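Local coordinates for protein trehalose-6-phosphate phosphatase (Cryptococcus neoformans, PDB 5DX9) that is a trehalose-phosphatase of the HAD clan that, in this model, holds a two-sugar glycan and a magnesium ion, at residues W141-S146 and F153-A158; E118-Y123 and K179-R184. All blocks are in the same frame, centred on the assembly; numbering follows the deposited sequence.

Contact 1: W141-S146 and F153-A158. With GLC (alpha-D-glucopyranose), chain B; G6P (6-O-phosphono-alpha-D-glucopyranose), chain C.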
# COMPACT_ATOMS: atom_id res chain seq x y z
N TRP A 141 14.99 -2.42 -9.38
CA TRP A 141 15.83 -1.96 -10.48
C TRP A 141 15.07 -0.92 -11.30
O TRP A 141 14.01 -1.21 -11.85
CB TRP A 141 16.26 -3.14 -11.37
CG TRP A 141 17.16 -2.74 -12.50
CD1 TRP A 141 18.46 -2.31 -12.41
CD2 TRP A 141 16.85 -2.76 -13.90
NE1 TRP A 141 18.97 -2.06 -13.66
CE2 TRP A 141 18.00 -2.32 -14.59
CE3 TRP A 141 15.71 -3.09 -14.64
CZ2 TRP A 141 18.04 -2.21 -15.98
CZ3 TRP A 141 15.75 -2.98 -16.01
CH2 TRP A 141 16.91 -2.54 -16.67
N HIS A 142 15.62 0.29 -11.37
CA HIS A 142 15.00 1.38 -12.11
C HIS A 142 15.61 1.53 -13.50
O HIS A 142 16.83 1.43 -13.66
CB HIS A 142 15.15 2.70 -11.35
CG HIS A 142 14.50 2.71 -10.01
ND1 HIS A 142 13.15 2.95 -9.84
CD2 HIS A 142 15.01 2.53 -8.76
CE1 HIS A 142 12.86 2.91 -8.55
NE2 HIS A 142 13.97 2.65 -7.88
N TYR A 143 14.77 1.79 -14.50
CA TYR A 143 15.28 2.08 -15.84
C TYR A 143 14.54 3.28 -16.45
O TYR A 143 14.58 3.47 -17.66
CB TYR A 143 15.15 0.86 -16.75
CG TYR A 143 13.73 0.43 -17.02
CD1 TYR A 143 13.03 0.92 -18.12
CD2 TYR A 143 13.08 -0.46 -16.17
CE1 TYR A 143 11.72 0.53 -18.37
CE2 TYR A 143 11.78 -0.85 -16.41
CZ TYR A 143 11.10 -0.35 -17.51
OH TYR A 143 9.80 -0.75 -17.74
N ARG A 144 13.89 4.08 -15.61
CA ARG A 144 13.14 5.23 -16.09
C ARG A 144 14.03 6.26 -16.78
O ARG A 144 13.57 7.00 -17.65
CB ARG A 144 12.37 5.90 -14.94
CG ARG A 144 11.59 7.14 -15.37
CD ARG A 144 10.81 7.76 -14.22
NE ARG A 144 9.80 6.84 -13.70
CZ ARG A 144 8.63 6.61 -14.29
NH1 ARG A 144 8.31 7.23 -15.41
NH2 ARG A 144 7.78 5.75 -13.75
N ASN A 145 15.30 6.30 -16.40
CA ASN A 145 16.22 7.27 -16.99
C ASN A 145 17.25 6.61 -17.90
O ASN A 145 18.30 7.18 -18.18
CB ASN A 145 16.91 8.08 -15.89
CG ASN A 145 15.93 8.93 -15.11
OD1 ASN A 145 15.10 9.63 -15.68
ND2 ASN A 145 16.01 8.86 -13.78
N SER A 146 16.93 5.40 -18.36
CA SER A 146 17.71 4.76 -19.41
C SER A 146 17.17 5.21 -20.76
O SER A 146 16.16 5.92 -20.82
CB SER A 146 17.64 3.24 -19.29
OG SER A 146 18.11 2.81 -18.02
N PHE A 153 13.79 -3.14 -23.41
CA PHE A 153 14.39 -4.37 -23.90
C PHE A 153 15.15 -5.05 -22.78
O PHE A 153 14.95 -6.23 -22.51
CB PHE A 153 15.32 -4.09 -25.08
CG PHE A 153 16.06 -5.31 -25.56
CD1 PHE A 153 15.51 -6.14 -26.52
CD2 PHE A 153 17.31 -5.62 -25.05
CE1 PHE A 153 16.18 -7.26 -26.95
CE2 PHE A 153 17.99 -6.74 -25.49
CZ PHE A 153 17.43 -7.57 -26.44
N GLN A 154 15.98 -4.29 -22.10
CA GLN A 154 16.72 -4.81 -20.99
C GLN A 154 15.77 -5.26 -19.90
O GLN A 154 15.98 -6.28 -19.29
CB GLN A 154 17.69 -3.77 -20.47
CG GLN A 154 18.92 -3.57 -21.31
CD GLN A 154 19.76 -4.81 -21.42
OE1 GLN A 154 19.38 -5.75 -22.06
NE2 GLN A 154 20.89 -4.80 -20.80
N CYS A 155 14.69 -4.53 -19.68
CA CYS A 155 13.71 -4.90 -18.68
C CYS A 155 13.09 -6.25 -18.98
O CYS A 155 12.94 -7.05 -18.11
CB CYS A 155 12.64 -3.83 -18.55
SG CYS A 155 11.26 -4.15 -17.45
N LYS A 156 12.77 -6.48 -20.23
CA LYS A 156 12.16 -7.73 -20.63
C LYS A 156 13.11 -8.88 -20.47
O LYS A 156 12.71 -9.97 -20.13
CB LYS A 156 11.70 -7.68 -22.07
CG LYS A 156 10.44 -6.89 -22.26
CD LYS A 156 10.35 -6.36 -23.67
CE LYS A 156 9.03 -5.66 -23.94
NZ LYS A 156 9.07 -4.25 -23.50
N GLN A 157 14.37 -8.63 -20.74
CA GLN A 157 15.36 -9.69 -20.58
C GLN A 157 15.56 -10.04 -19.11
O GLN A 157 15.65 -11.22 -18.76
CB GLN A 157 16.70 -9.28 -21.20
CG GLN A 157 17.75 -10.39 -21.14
CD GLN A 157 19.09 -9.96 -21.71
OE1 GLN A 157 19.17 -9.07 -22.55
NE2 GLN A 157 20.16 -10.61 -21.24
N ALA A 158 15.64 -9.02 -18.26
CA ALA A 158 15.80 -9.24 -16.82
C ALA A 158 14.57 -9.94 -16.26
O ALA A 158 14.68 -10.85 -15.43
CB ALA A 158 16.04 -7.92 -16.10
C1 GLC B . 8.52 4.67 -8.17
C2 GLC B . 8.78 4.49 -9.67
C3 GLC B . 10.01 5.27 -10.10
C4 GLC B . 9.93 6.73 -9.66
C5 GLC B . 9.63 6.82 -8.17
C6 GLC B . 9.36 8.26 -7.73
O2 GLC B . 8.93 3.09 -9.96
O3 GLC B . 10.13 5.22 -11.53
O4 GLC B . 11.17 7.37 -10.00
O5 GLC B . 8.49 6.05 -7.82
O6 GLC B . 8.36 8.85 -8.57
C1 G6P C . 9.18 3.94 -6.02
C2 G6P C . 10.31 3.39 -5.16
C3 G6P C . 10.52 1.90 -5.40
C4 G6P C . 9.25 1.14 -5.08
C5 G6P C . 7.96 1.77 -5.64
C6 G6P C . 6.76 1.53 -4.70
O1 G6P C . 9.51 3.97 -7.41
O2 G6P C . 11.51 4.11 -5.45
O3 G6P C . 11.54 1.40 -4.52
O4 G6P C . 9.48 -0.18 -5.61
O5 G6P C . 7.98 3.19 -5.82
O6 G6P C . 6.28 2.78 -4.15
P G6P C . 4.74 2.95 -3.66
O1P G6P C . 4.57 4.01 -2.45
O2P G6P C . 3.93 3.45 -4.80
O3P G6P C . 4.22 1.50 -3.22
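One face of the Y143 ring is occupied by C155, whose CB stands 4.1 Å from the centroid of that ring and 23° off its normal, a CH-pi contact displaced toward the rim. The sulfur continues past the same ring obliquely, 48° off the normal, and C155 SG comes to 3.5 Å from Y143 CE2, a cysteine sulfur-aromatic contact. C155 SG is also linked covalently to a beta-mercaptoethanol, probably from the crystallisation liquor, so the thiol is modified here. Y143 CG lies between its backbone N and carbonyl carbon, which leaves one ring face against C155. The W141 indole meets the same helix at its edge: W141 CZ3 reaches C155 CA at 3.9 Å, near the ring plane, while W141 CH2 touches Q154 CB at 4.1 Å. C155 thus packs against both aromatic side chains, and no hydrogen bond joins 141-146 to 153-158.

R144 and H142 serve the glycan instead. R144 NE donates a nearly straight bond to GLC O3 (2.7 Å, 167°), and R144 NH2 adds a weak one to the same oxygen; a bend at chi3 carries the guanidinium edge there. The H142 ring brings an edge to G6P, with H142 CE1 3.6 Å from G6P O2, and the bond from H142 NE2 to E133 helps fix its rotation. Strand 139-142 ends in a type I turn, Y143 to S146, before helix 148-166: part of an antiparallel sheet backed by helices, as in cap domains of HAD phosphatases, with W141 and Y143 meeting the helix and H142 and R144 lining the glycan pocket.

Contact 2: E118-Y123 and K179-R184. With G6P (6-O-phosphono-alpha-D-glucopyranose), chain C; GLC (alpha-D-glucopyranose), chain B.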
# COMPACT_ATOMS: atom_id res chain seq x y z
N GLU A 118 22.60 -9.61 -7.64
CA GLU A 118 23.60 -9.93 -8.66
C GLU A 118 23.02 -9.74 -10.06
O GLU A 118 23.68 -9.20 -10.94
CB GLU A 118 24.11 -11.37 -8.49
CG GLU A 118 25.11 -11.79 -9.55
CD GLU A 118 25.47 -13.27 -9.46
OE1 GLU A 118 26.38 -13.70 -10.20
OE2 GLU A 118 24.85 -13.99 -8.65
N ILE A 119 21.78 -10.17 -10.24
CA ILE A 119 21.11 -10.03 -11.53
C ILE A 119 20.90 -8.56 -11.89
O ILE A 119 21.18 -8.14 -13.02
CB ILE A 119 19.76 -10.77 -11.54
CG1 ILE A 119 19.98 -12.28 -11.46
CG2 ILE A 119 18.98 -10.41 -12.80
CD1 ILE A 119 18.69 -13.09 -11.43
N PHE A 120 20.43 -7.78 -10.93
CA PHE A 120 20.14 -6.37 -11.16
C PHE A 120 21.42 -5.57 -11.34
O PHE A 120 21.45 -4.60 -12.10
CB PHE A 120 19.30 -5.79 -10.02
CG PHE A 120 17.85 -6.17 -10.09
CD1 PHE A 120 17.30 -6.67 -11.26
CD2 PHE A 120 17.02 -6.01 -8.99
CE1 PHE A 120 15.96 -7.01 -11.33
CE2 PHE A 120 15.68 -6.35 -9.05
CZ PHE A 120 15.15 -6.85 -10.22
N LYS A 121 22.48 -5.96 -10.64
CA LYS A 121 23.78 -5.34 -10.83
C LYS A 121 24.27 -5.59 -12.24
O LYS A 121 24.82 -4.70 -12.89
CB LYS A 121 24.80 -5.87 -9.82
CG LYS A 121 24.80 -5.16 -8.48
CD LYS A 121 25.92 -5.69 -7.60
CE LYS A 121 25.93 -5.03 -6.24
NZ LYS A 121 26.91 -5.68 -5.33
N TYR A 122 24.06 -6.82 -12.71
CA TYR A 122 24.41 -7.19 -14.07
C TYR A 122 23.78 -6.24 -15.06
O TYR A 122 24.46 -5.73 -15.96
CB TYR A 122 23.97 -8.63 -14.36
CG TYR A 122 24.14 -9.04 -15.80
CD1 TYR A 122 25.28 -9.70 -16.22
CD2 TYR A 122 23.16 -8.76 -16.74
CE1 TYR A 122 25.44 -10.08 -17.54
CE2 TYR A 122 23.32 -9.13 -18.07
CZ TYR A 122 24.46 -9.79 -18.46
OH TYR A 122 24.63 -10.17 -19.77
N TYR A 123 22.49 -5.99 -14.90
CA TYR A 123 21.75 -5.17 -15.84
C TYR A 123 21.95 -3.68 -15.60
O TYR A 123 21.80 -2.88 -16.52
CB TYR A 123 20.26 -5.51 -15.79
CG TYR A 123 19.94 -6.80 -16.49
CD1 TYR A 123 19.76 -6.84 -17.86
CD2 TYR A 123 19.86 -7.99 -15.78
CE1 TYR A 123 19.49 -8.03 -18.51
CE2 TYR A 123 19.59 -9.19 -16.42
CZ TYR A 123 19.40 -9.20 -17.79
OH TYR A 123 19.13 -10.39 -18.43
N LYS A 179 8.14 1.64 -14.79
CA LYS A 179 9.51 1.80 -15.24
C LYS A 179 10.49 1.21 -14.22
O LYS A 179 11.55 1.77 -13.98
CB LYS A 179 9.84 3.27 -15.49
CG LYS A 179 9.01 3.93 -16.60
CD LYS A 179 9.26 3.26 -17.95
CE LYS A 179 8.33 3.81 -19.01
NZ LYS A 179 8.34 2.95 -20.23
N ASN A 180 10.10 0.09 -13.62
CA ASN A 180 11.01 -0.62 -12.73
C ASN A 180 10.70 -2.11 -12.67
O ASN A 180 9.62 -2.55 -13.09
CB ASN A 180 10.98 -0.01 -11.31
CG ASN A 180 9.78 -0.47 -10.47
OD1 ASN A 180 9.49 -1.66 -10.35
ND2 ASN A 180 9.09 0.49 -9.86
N LEU A 181 11.65 -2.88 -12.15
CA LEU A 181 11.40 -4.24 -11.70
C LEU A 181 11.67 -4.32 -10.21
O LEU A 181 12.62 -3.72 -9.71
CB LEU A 181 12.28 -5.24 -12.45
CG LEU A 181 11.91 -5.62 -13.88
CD1 LEU A 181 12.82 -6.74 -14.36
CD2 LEU A 181 10.44 -6.03 -13.97
N GLU A 182 10.84 -5.06 -9.48
CA GLU A 182 11.05 -5.25 -8.06
C GLU A 182 10.82 -6.70 -7.65
O GLU A 182 9.93 -7.37 -8.17
CB GLU A 182 10.15 -4.33 -7.25
CG GLU A 182 10.51 -4.26 -5.77
CD GLU A 182 9.71 -3.22 -5.03
OE1 GLU A 182 10.05 -2.92 -3.86
OE2 GLU A 182 8.73 -2.69 -5.61
N VAL A 183 11.63 -7.19 -6.72
CA VAL A 183 11.44 -8.53 -6.18
C VAL A 183 11.17 -8.41 -4.70
O VAL A 183 11.90 -7.73 -3.98
CB VAL A 183 12.66 -9.43 -6.43
CG1 VAL A 183 12.38 -10.83 -5.91
CG2 VAL A 183 13.01 -9.46 -7.90
N ARG A 184 10.10 -9.06 -4.24
CA ARG A 184 9.72 -9.03 -2.84
C ARG A 184 9.50 -10.45 -2.33
O ARG A 184 9.39 -11.38 -3.13
CB ARG A 184 8.45 -8.21 -2.62
CG ARG A 184 7.19 -8.85 -3.20
CD ARG A 184 5.94 -8.33 -2.51
NE ARG A 184 4.74 -8.56 -3.32
CZ ARG A 184 4.08 -9.72 -3.37
NH1 ARG A 184 4.49 -10.77 -2.67
NH2 ARG A 184 3.01 -9.82 -4.14
C1 G6P C . 9.18 3.94 -6.02
C2 G6P C . 10.31 3.39 -5.16
C3 G6P C . 10.52 1.90 -5.40
C4 G6P C . 9.25 1.14 -5.08
C5 G6P C . 7.96 1.77 -5.64
C6 G6P C . 6.76 1.53 -4.70
O1 G6P C . 9.51 3.97 -7.41
O2 G6P C . 11.51 4.11 -5.45
O3 G6P C . 11.54 1.40 -4.52
O4 G6P C . 9.48 -0.18 -5.61
O5 G6P C . 7.98 3.19 -5.82
O6 G6P C . 6.28 2.78 -4.15
P G6P C . 4.74 2.95 -3.66
O1P G6P C . 4.57 4.01 -2.45
O2P G6P C . 3.93 3.45 -4.80
O3P G6P C . 4.22 1.50 -3.22
C1 GLC B . 8.52 4.67 -8.17
C2 GLC B . 8.78 4.49 -9.67
C3 GLC B . 10.01 5.27 -10.10
C4 GLC B . 9.93 6.73 -9.66
C5 GLC B . 9.63 6.82 -8.17
C6 GLC B . 9.36 8.26 -7.73
O2 GLC B . 8.93 3.09 -9.96
O3 GLC B . 10.13 5.22 -11.53
O4 GLC B . 11.17 7.37 -10.00
O5 GLC B . 8.49 6.05 -7.82
O6 GLC B . 8.36 8.85 -8.57
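A single ring atom, F120 CZ, makes both side-chain contacts between 118-123 and 179-184. It lies 4.0 Å from L181 CB and 4.1 Å from V183 CG2, both oblique to the phenyl plane. The F120 and L181 side chains cross at about a right angle. Because L181 and V183 are two apart on a strand, their CB atoms both point to the helix, and the ring end reaches the pair. F120 CG is anti to its carbonyl carbon (chi1 -78°), and this places the far end of the ring, CZ, against both residues. The W141 ring meets F120 with planes about 20° apart, and L162 of helix 148-166 also touches the phenylalanine.

The residues alternating with them, N180 and E182, serve the other face. N180 ND2 donates to GLC O2 at 2.6 Å, with an angle of 149°, and E182 OE2 accepts from G6P O4, also at 2.6 Å. The E182 side chain is extended beyond CG, and its carboxylate has further partners: OE2 bonds H89, and OE1 makes a salt bridge with K135. The chemistry therefore divides by strand face: apolar contacts, with no hydrogen bond, join F120 to L181 and V183, whereas directional polar bonds hold the sugars.

Overall arrangement
Contacts 1 and 2 lie with their centres 8 Å apart in the same helix-backed antiparallel sheet, where strands 139-142 and 180-185 are neighbours. Main-chain pairing couples them: W141 N is 2.7 Å from L181 O and Y143 N is 3.3 Å from K179 O, both probable hydrogen bonds. Both segments of contact 1 fall between 118-123 and 179-184 in the sequence. Helices 112-125 and 148-166 pack on one side of the sheet, and GLC and G6P are held on the other, with both contacts supplying residues to that pocket. Each contact provides one residue that bonds GLC, so this sugar is held from two neighbouring strands or their ends. N26, a ligand of the magnesium ion, also bonds G6P.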